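Local coordinates for protein enoyl-CoA hydratase (Mycobacterium avium, PDB 3OC7) that probably hydrates the double bond of enoyl-CoA thioesters, as a crotonase-family enzyme of fatty acid metabolism, at residues A99-I104 with E228-D233; A169-Y172 with K177-A180. All coordinates share one frame; numbering follows the deposited sequence.

Contact 1 (A99-I104 with E228-D233); sequences ALMRAI and ERFDRD. With EDO (1,2-ethanediol), chain B.
Arg102 reaches Asp231 because its CG stands opposite the backbone N (chi1 -167°) and the chain then stays extended as far as NE, carrying the guanidinium past the ring to the level of Phe230 CB. Asp231 turns its CG beside its own backbone N, which carries OD1 in to meet it. The grip is end-on with both nitrogens on one oxygen: Arg102 NH1 and Arg102 NH2 each lie 3.0 Å from Asp231 OD1. OD1 lies in the guanidinium plane, whereas both donors come from the same face of the carboxylate, 34° out of its plane, NH2 on the syn side of OD1 and NH1 on the anti side. This is therefore a forked salt bridge with bent bonds.

Inward of this pair, Phe230 projects toward segment 99-104. Met101 CB stands at the ring edge, 3.9 Å from Phe230 CZ, while Arg102 CB approaches Phe230 CE2 to 3.8 Å. The hydrocarbon part of Arg102 runs past the ring in the opposite direction, and its NH1 ends 3.6 Å from Phe230 CB.

Segments 99-104 and 228-233, parts of helices 86-106 and 212-245, run roughly antiparallel (157°), their axes 11.7 Å apart at closest approach, a wide spacing bridged by side chains. Met101 and Phe230 both also touch Leu157 and Thr158 of helix 156-159. On another side of helix 212-245, a 1,2-ethanediol, probably from the crystallisation liquor, accepts from Arg229 NH1 and donates to Asp233 OD2 through its O1; it is also bonded to Leu221 O of the second subunit.

Arg102 NE pairs with Glu106 OE2 while NH1 and NH2 hold Asp231, so two carboxylates share the cation and probably limit its rotation at this partly exposed margin of an apolar contact.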
ATOM      1  N   ALA A  99     -17.511 -17.085  -3.729  1.00 11.20           N
ATOM      2  CA  ALA A  99     -17.457 -17.681  -5.072  1.00 11.25           C
ATOM      3  C   ALA A  99     -17.780 -16.698  -6.216  1.00 11.33           C
ATOM      4  O   ALA A  99     -17.186 -16.787  -7.306  1.00 10.71           O
ATOM      5  CB  ALA A  99     -18.367 -18.918  -5.141  1.00 12.01           C
ATOM      6  N   LEU A 100     -18.695 -15.759  -5.957  1.00 10.69           N
ATOM      7  CA  LEU A 100     -19.014 -14.707  -6.921  1.00 10.09           C
ATOM      8  C   LEU A 100     -17.847 -13.741  -7.109  1.00  9.74           C
ATOM      9  O   LEU A 100     -17.485 -13.415  -8.249  1.00  9.02           O
ATOM     10  CB  LEU A 100     -20.324 -13.975  -6.555  1.00 10.46           C
ATOM     11  CG  LEU A 100     -20.729 -12.790  -7.454  1.00 12.22           C
ATOM     12  CD1 LEU A 100     -20.952 -13.237  -8.914  1.00 13.98           C
ATOM     13  CD2 LEU A 100     -21.978 -12.120  -6.861  1.00 14.55           C
ATOM     14  N   MET A 101     -17.274 -13.279  -6.004  1.00  9.66           N
ATOM     15  CA  MET A 101     -16.065 -12.438  -6.084  1.00  9.48           C
ATOM     16  C   MET A 101     -14.921 -13.131  -6.824  1.00  9.48           C
ATOM     17  O   MET A 101     -14.258 -12.527  -7.693  1.00  9.21           O
ATOM     18  CB  MET A 101     -15.613 -11.993  -4.678  1.00  9.30           C
ATOM     19  CG  MET A 101     -16.604 -11.046  -3.935  1.00  8.87           C
ATOM     20  SD  MET A 101     -15.897 -10.357  -2.399  1.00 14.89           S
ATOM     21  CE  MET A 101     -15.512 -11.886  -1.495  1.00 13.29           C
ATOM     22  N   ARG A 102     -14.702 -14.406  -6.516  1.00 10.51           N
ATOM     23  CA  ARG A 102     -13.644 -15.202  -7.159  1.00 10.86           C
ATOM     24  C   ARG A 102     -13.839 -15.371  -8.695  1.00 10.66           C
ATOM     25  O   ARG A 102     -12.853 -15.337  -9.453  1.00 10.77           O
ATOM     26  CB  ARG A 102     -13.446 -16.568  -6.455  1.00 11.36           C
ATOM     27  CG  ARG A 102     -12.160 -17.300  -6.887  1.00 13.42           C
ATOM     28  CD  ARG A 102     -11.756 -18.509  -6.015  1.00 16.13           C
ATOM     29  NE  ARG A 102     -10.408 -18.963  -6.397  1.00 16.87           N
ATOM     30  CZ  ARG A 102      -9.512 -19.517  -5.587  1.00 16.56           C
ATOM     31  NH1 ARG A 102      -9.782 -19.737  -4.296  1.00 17.04           N
ATOM     32  NH2 ARG A 102      -8.326 -19.869  -6.086  1.00 19.28           N
ATOM     33  N   ALA A 103     -15.092 -15.523  -9.145  1.00 10.76           N
ATOM     34  CA  ALA A 103     -15.412 -15.604 -10.587  1.00 10.84           C
ATOM     35  C   ALA A 103     -14.999 -14.322 -11.339  1.00 10.25           C
ATOM     36  O   ALA A 103     -14.436 -14.380 -12.442  1.00 10.91           O
ATOM     37  CB  ALA A 103     -16.903 -15.916 -10.826  1.00 11.46           C
ATOM     38  N   ILE A 104     -15.254 -13.158 -10.721  1.00  8.75           N
ATOM     39  CA  ILE A 104     -14.855 -11.861 -11.305  1.00  9.41           C
ATOM     40  C   ILE A 104     -13.307 -11.784 -11.374  1.00  8.38           C
ATOM     41  O   ILE A 104     -12.727 -11.447 -12.422  1.00  9.03           O
ATOM     42  CB  ILE A 104     -15.454 -10.649 -10.495  1.00  8.26           C
ATOM     43  CG1 ILE A 104     -16.989 -10.604 -10.609  1.00  9.98           C
ATOM     44  CG2 ILE A 104     -14.818  -9.304 -10.939  1.00 10.40           C
ATOM     45  CD1 ILE A 104     -17.647  -9.659  -9.629  1.00 10.89           C
ATOM     46  N   GLU A 228      -4.315 -15.980  -3.828  1.00 15.07           N
ATOM     47  CA  GLU A 228      -3.611 -16.655  -2.724  0.50 15.86           C
ATOM     48  C   GLU A 228      -4.303 -16.422  -1.383  1.00 15.48           C
ATOM     49  O   GLU A 228      -4.371 -17.350  -0.542  1.00 15.60           O
ATOM     50  CB  GLU A 228      -2.152 -16.196  -2.619  0.50 16.32           C
ATOM     51  CG  GLU A 228      -1.248 -16.648  -3.747  0.50 18.79           C
ATOM     52  CD  GLU A 228       0.134 -16.007  -3.671  0.50 22.57           C
ATOM     53  OE1 GLU A 228       0.763 -16.047  -2.586  0.50 25.39           O
ATOM     54  OE2 GLU A 228       0.595 -15.457  -4.694  0.50 24.70           O
ATOM     55  N   ARG A 229      -4.823 -15.206  -1.181  1.00 15.36           N
ATOM     56  CA  ARG A 229      -5.566 -14.839   0.044  1.00 14.16           C
ATOM     57  C   ARG A 229      -6.893 -15.620   0.160  1.00 13.74           C
ATOM     58  O   ARG A 229      -7.232 -16.116   1.250  1.00 12.94           O
ATOM     59  CB  ARG A 229      -5.780 -13.305   0.121  1.00 14.90           C
ATOM     60  CG  ARG A 229      -6.467 -12.800   1.397  1.00 15.71           C
ATOM     61  CD  ARG A 229      -6.798 -11.301   1.360  1.00 16.20           C
ATOM     62  NE  ARG A 229      -5.601 -10.451   1.383  1.00 19.05           N
ATOM     63  CZ  ARG A 229      -5.112  -9.844   2.463  1.00 20.73           C
ATOM     64  NH1 ARG A 229      -5.705  -9.976   3.643  1.00 21.32           N
ATOM     65  NH2 ARG A 229      -4.023  -9.090   2.349  1.00 22.78           N
ATOM     66  N   PHE A 230      -7.624 -15.750  -0.956  1.00 13.07           N
ATOM     67  CA  PHE A 230      -8.823 -16.612  -1.023  1.00 12.92           C
ATOM     68  C   PHE A 230      -8.477 -18.065  -0.616  1.00 13.11           C
ATOM     69  O   PHE A 230      -9.179 -18.670   0.209  1.00 12.91           O
ATOM     70  CB  PHE A 230      -9.449 -16.619  -2.440  1.00 12.13           C
ATOM     71  CG  PHE A 230     -10.393 -15.449  -2.757  1.00 10.85           C
ATOM     72  CD1 PHE A 230      -9.906 -14.169  -3.007  1.00 10.98           C
ATOM     73  CD2 PHE A 230     -11.785 -15.674  -2.887  1.00 11.75           C
ATOM     74  CE1 PHE A 230     -10.784 -13.110  -3.350  1.00 10.30           C
ATOM     75  CE2 PHE A 230     -12.683 -14.632  -3.232  1.00 11.23           C
ATOM     76  CZ  PHE A 230     -12.179 -13.341  -3.471  1.00  9.72           C
ATOM     77  N   ASP A 231      -7.403 -18.626  -1.186  1.00 14.23           N
ATOM     78  CA  ASP A 231      -6.967 -19.995  -0.856  1.00 15.62           C
ATOM     79  C   ASP A 231      -6.732 -20.182   0.666  1.00 15.79           C
ATOM     80  O   ASP A 231      -7.185 -21.177   1.246  1.00 16.71           O
ATOM     81  CB  ASP A 231      -5.688 -20.363  -1.630  1.00 16.48           C
ATOM     82  CG  ASP A 231      -5.932 -20.663  -3.103  1.00 18.57           C
ATOM     83  OD1 ASP A 231      -7.085 -20.919  -3.523  1.00 17.50           O
ATOM     84  OD2 ASP A 231      -4.922 -20.667  -3.844  1.00 22.38           O
ATOM     85  N   ARG A 232      -6.040 -19.223   1.294  1.00 15.75           N
ATOM     86  CA  ARG A 232      -5.726 -19.283   2.737  1.00 16.36           C
ATOM     87  C   ARG A 232      -6.911 -19.040   3.690  1.00 15.03           C
ATOM     88  O   ARG A 232      -7.009 -19.722   4.734  1.00 15.83           O
ATOM     89  CB  ARG A 232      -4.606 -18.291   3.098  1.00 16.71           C
ATOM     90  CG  ARG A 232      -3.274 -18.492   2.396  1.00 20.56           C
ATOM     91  CD  ARG A 232      -2.173 -17.622   3.039  1.00 23.09           C
ATOM     92  NE  ARG A 232      -2.484 -16.189   3.035  1.00 25.28           N
ATOM     93  CZ  ARG A 232      -2.152 -15.335   2.063  1.00 25.11           C
ATOM     94  NH1 ARG A 232      -1.481 -15.750   0.999  1.00 26.31           N
ATOM     95  NH2 ARG A 232      -2.492 -14.053   2.161  1.00 24.89           N
ATOM     96  N   ASP A 233      -7.798 -18.087   3.349  1.00 14.44           N
ATOM     97  CA  ASP A 233      -8.717 -17.423   4.314  1.00 13.93           C
ATOM     98  C   ASP A 233     -10.249 -17.551   4.069  1.00 12.62           C
ATOM     99  O   ASP A 233     -11.045 -17.293   4.993  1.00 12.36           O
ATOM    100  CB  ASP A 233      -8.392 -15.909   4.429  1.00 14.49           C
ATOM    101  CG  ASP A 233      -7.029 -15.614   5.051  1.00 17.11           C
ATOM    102  OD1 ASP A 233      -6.400 -16.505   5.657  1.00 19.12           O
ATOM    103  OD2 ASP A 233      -6.595 -14.441   4.942  1.00 17.79           O
TER
HETATM  104  C1  EDO B 264      -8.290 -11.771   5.962  1.00 26.09           C
HETATM  105  O1  EDO B 264      -7.764 -11.969   4.645  1.00 24.77           O
HETATM  106  C2  EDO B 264      -7.248 -11.111   6.856  1.00 26.07           C
HETATM  107  O2  EDO B 264      -7.833 -10.947   8.156  1.00 25.60           O

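Contact 2 (A169-Y172 with K177-A180); sequences ARYY and KFDA
Tyr171 OH, at the far end of the ring that meets Phe178, is hydrogen-bonded to NH1 of Arg182 in the following helix. The same hydroxyl lies 3.7 Å above the guanidinium plane of Arg170, over its centre, so two cationic groups lie next to it and may polarise the phenol. Arg170 is held in turn through NE, which forms a salt bridge with Glu176 OE1.

Phe178 CD1 lies over one face of the Tyr171 ring, toward its rim. It stands 3.7 Å from Tyr171 CE1, and Phe178 CE1 comes within 3.9 Å of Tyr171 CG. The ring centroids are 4.5 Å apart and the planes differ by 38°, an oblique pairing in which CD1 and CE1 are the Phe178 atoms nearest the tyrosine. With chi1 at 58°, Phe178 CG sits between its backbone N and carbonyl carbon, which turns the ring toward Tyr171.

The pair spans the turn from helix 165-174 to helix 180-186 of the crotonase fold. Phe178 lies in the extended linker, where its backbone bonds to Phe141 of strand 140-142, and Asp179 follows as the N-cap of the next helix, its OD1 accepting from Arg182 N. Ala169, Arg170 and Tyr172 of the first helix pack on Asp131, Thr190 and Thr222 of the second subunit.

On the ring face opposite Phe178, Arg170 CD lies 3.9 Å above the Tyr171 plane, again toward the rim.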
ATOM      1  N   ALA A 169      -8.551   0.481   8.764  1.00 10.32           N
ATOM      2  CA  ALA A 169      -8.711   0.522  10.235  1.00 10.52           C
ATOM      3  C   ALA A 169      -9.688   1.626  10.697  1.00 10.44           C
ATOM      4  O   ALA A 169     -10.548   1.379  11.557  1.00 11.58           O
ATOM      5  CB  ALA A 169      -7.334   0.670  10.926  1.00 11.22           C
ATOM      6  N   ARG A 170      -9.576   2.822  10.122  1.00 10.78           N
ATOM      7  CA  ARG A 170     -10.511   3.914  10.470  1.00 10.53           C
ATOM      8  C   ARG A 170     -11.973   3.533  10.167  1.00 10.34           C
ATOM      9  O   ARG A 170     -12.815   3.492  11.082  1.00 10.92           O
ATOM     10  CB  ARG A 170     -10.141   5.229   9.745  1.00 10.37           C
ATOM     11  CG  ARG A 170     -11.133   6.389  10.007  1.00 10.96           C
ATOM     12  CD  ARG A 170     -10.869   7.617   9.130  1.00 12.52           C
ATOM     13  NE  ARG A 170     -11.791   8.723   9.439  1.00 15.50           N
ATOM     14  CZ  ARG A 170     -11.586   9.982   9.053  1.00 17.16           C
ATOM     15  NH1 ARG A 170     -10.496  10.302   8.359  1.00 18.21           N
ATOM     16  NH2 ARG A 170     -12.468  10.928   9.361  1.00 17.60           N
ATOM     17  N   TYR A 171     -12.273   3.223   8.903  1.00 10.17           N
ATOM     18  CA  TYR A 171     -13.663   3.076   8.451  1.00 10.25           C
ATOM     19  C   TYR A 171     -14.361   1.777   8.962  1.00  9.87           C
ATOM     20  O   TYR A 171     -15.574   1.798   9.212  1.00 11.12           O
ATOM     21  CB  TYR A 171     -13.797   3.332   6.916  1.00  9.49           C
ATOM     22  CG  TYR A 171     -13.559   4.806   6.550  1.00  9.88           C
ATOM     23  CD1 TYR A 171     -14.440   5.800   6.992  1.00 12.77           C
ATOM     24  CD2 TYR A 171     -12.443   5.209   5.804  1.00  9.98           C
ATOM     25  CE1 TYR A 171     -14.216   7.164   6.694  1.00 13.95           C
ATOM     26  CE2 TYR A 171     -12.213   6.592   5.493  1.00 11.85           C
ATOM     27  CZ  TYR A 171     -13.114   7.543   5.949  1.00 12.13           C
ATOM     28  OH  TYR A 171     -12.904   8.883   5.655  1.00 16.50           O
ATOM     29  N   TYR A 172     -13.599   0.695   9.159  1.00  9.75           N
ATOM     30  CA  TYR A 172     -14.082  -0.539   9.848  1.00 10.14           C
ATOM     31  C   TYR A 172     -14.552  -0.265  11.308  1.00  9.69           C
ATOM     32  O   TYR A 172     -15.502  -0.910  11.799  1.00 11.95           O
ATOM     33  CB  TYR A 172     -12.967  -1.629   9.875  1.00  9.40           C
ATOM     34  CG  TYR A 172     -12.818  -2.575   8.648  1.00  9.47           C
ATOM     35  CD1 TYR A 172     -12.980  -2.113   7.338  1.00  9.87           C
ATOM     36  CD2 TYR A 172     -12.422  -3.921   8.812  1.00  9.19           C
ATOM     37  CE1 TYR A 172     -12.808  -2.969   6.227  1.00 10.00           C
ATOM     38  CE2 TYR A 172     -12.258  -4.786   7.698  1.00 10.08           C
ATOM     39  CZ  TYR A 172     -12.442  -4.298   6.415  1.00 10.55           C
ATOM     40  OH  TYR A 172     -12.276  -5.161   5.325  1.00 11.51           O
ATOM     41  N   LYS A 177     -19.919   7.606   7.183  1.00 13.38           N
ATOM     42  CA  LYS A 177     -20.305   7.711   5.775  1.00 13.69           C
ATOM     43  C   LYS A 177     -19.337   8.624   5.006  1.00 13.52           C
ATOM     44  O   LYS A 177     -18.926   9.676   5.522  1.00 15.43           O
ATOM     45  CB  LYS A 177     -21.732   8.267   5.662  1.00 14.37           C
ATOM     46  CG  LYS A 177     -22.345   8.165   4.259  1.00 17.21           C
ATOM     47  CD  LYS A 177     -23.705   8.874   4.160  1.00 22.49           C
ATOM     48  CE  LYS A 177     -24.775   8.186   4.968  1.00 27.21           C
ATOM     49  NZ  LYS A 177     -26.025   9.003   4.954  1.00 28.22           N
ATOM     50  N   PHE A 178     -19.004   8.250   3.769  1.00 13.00           N
ATOM     51  CA  PHE A 178     -18.106   9.050   2.906  1.00 12.39           C
ATOM     52  C   PHE A 178     -18.498   9.064   1.410  1.00 12.51           C
ATOM     53  O   PHE A 178     -19.342   8.260   0.990  1.00 12.89           O
ATOM     54  CB  PHE A 178     -16.619   8.662   3.129  1.00 12.65           C
ATOM     55  CG  PHE A 178     -16.288   7.188   2.872  1.00 11.65           C
ATOM     56  CD1 PHE A 178     -16.480   6.219   3.873  1.00 12.23           C
ATOM     57  CD2 PHE A 178     -15.760   6.776   1.638  1.00 11.03           C
ATOM     58  CE1 PHE A 178     -16.157   4.887   3.659  1.00 12.18           C
ATOM     59  CE2 PHE A 178     -15.440   5.426   1.413  1.00 10.81           C
ATOM     60  CZ  PHE A 178     -15.637   4.490   2.422  1.00 12.37           C
ATOM     61  N   ASP A 179     -17.890   9.978   0.635  1.00 13.24           N
ATOM     62  CA  ASP A 179     -18.254  10.211  -0.789  1.00 12.87           C
ATOM     63  C   ASP A 179     -17.252   9.621  -1.818  1.00 12.06           C
ATOM     64  O   ASP A 179     -16.262   8.974  -1.429  1.00 11.65           O
ATOM     65  CB  ASP A 179     -18.532  11.710  -1.060  1.00 13.49           C
ATOM     66  CG  ASP A 179     -17.289  12.612  -0.834  1.00 15.14           C
ATOM     67  OD1 ASP A 179     -16.145  12.107  -0.817  1.00 15.67           O
ATOM     68  OD2 ASP A 179     -17.451  13.854  -0.682  1.00 18.41           O
ATOM     69  N   ALA A 180     -17.508   9.862  -3.113  1.00 11.99           N
ATOM     70  CA  ALA A 180     -16.645   9.356  -4.205  1.00 11.73           C
ATOM     71  C   ALA A 180     -15.190   9.855  -4.168  1.00 11.43           C
ATOM     72  O   ALA A 180     -14.259   9.075  -4.417  1.00 11.45           O
ATOM     73  CB  ALA A 180     -17.279   9.642  -5.581  1.00 12.13           C
TER

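Overall arrangement
The two contacts work at different ranges. Contact 1 joins segments 124 residues apart, on helices 86-106 and 212-245, whereas contact 2 folds helix 165-174 onto the linker just after it and falls, along the chain, between the two segments of contact 1. Their centres are 24 Å apart and their nearest atoms about 8 Å, so they share no direct touch. Contact 1 is partly buried and grades from an apolar interior to a salt bridge at its margin. Contact 2 is buried and wholly aromatic between its segments, its polar bonds going to neighbouring residues instead. The second subunit packs directly against contact 2 but does not touch the segments of contact 1.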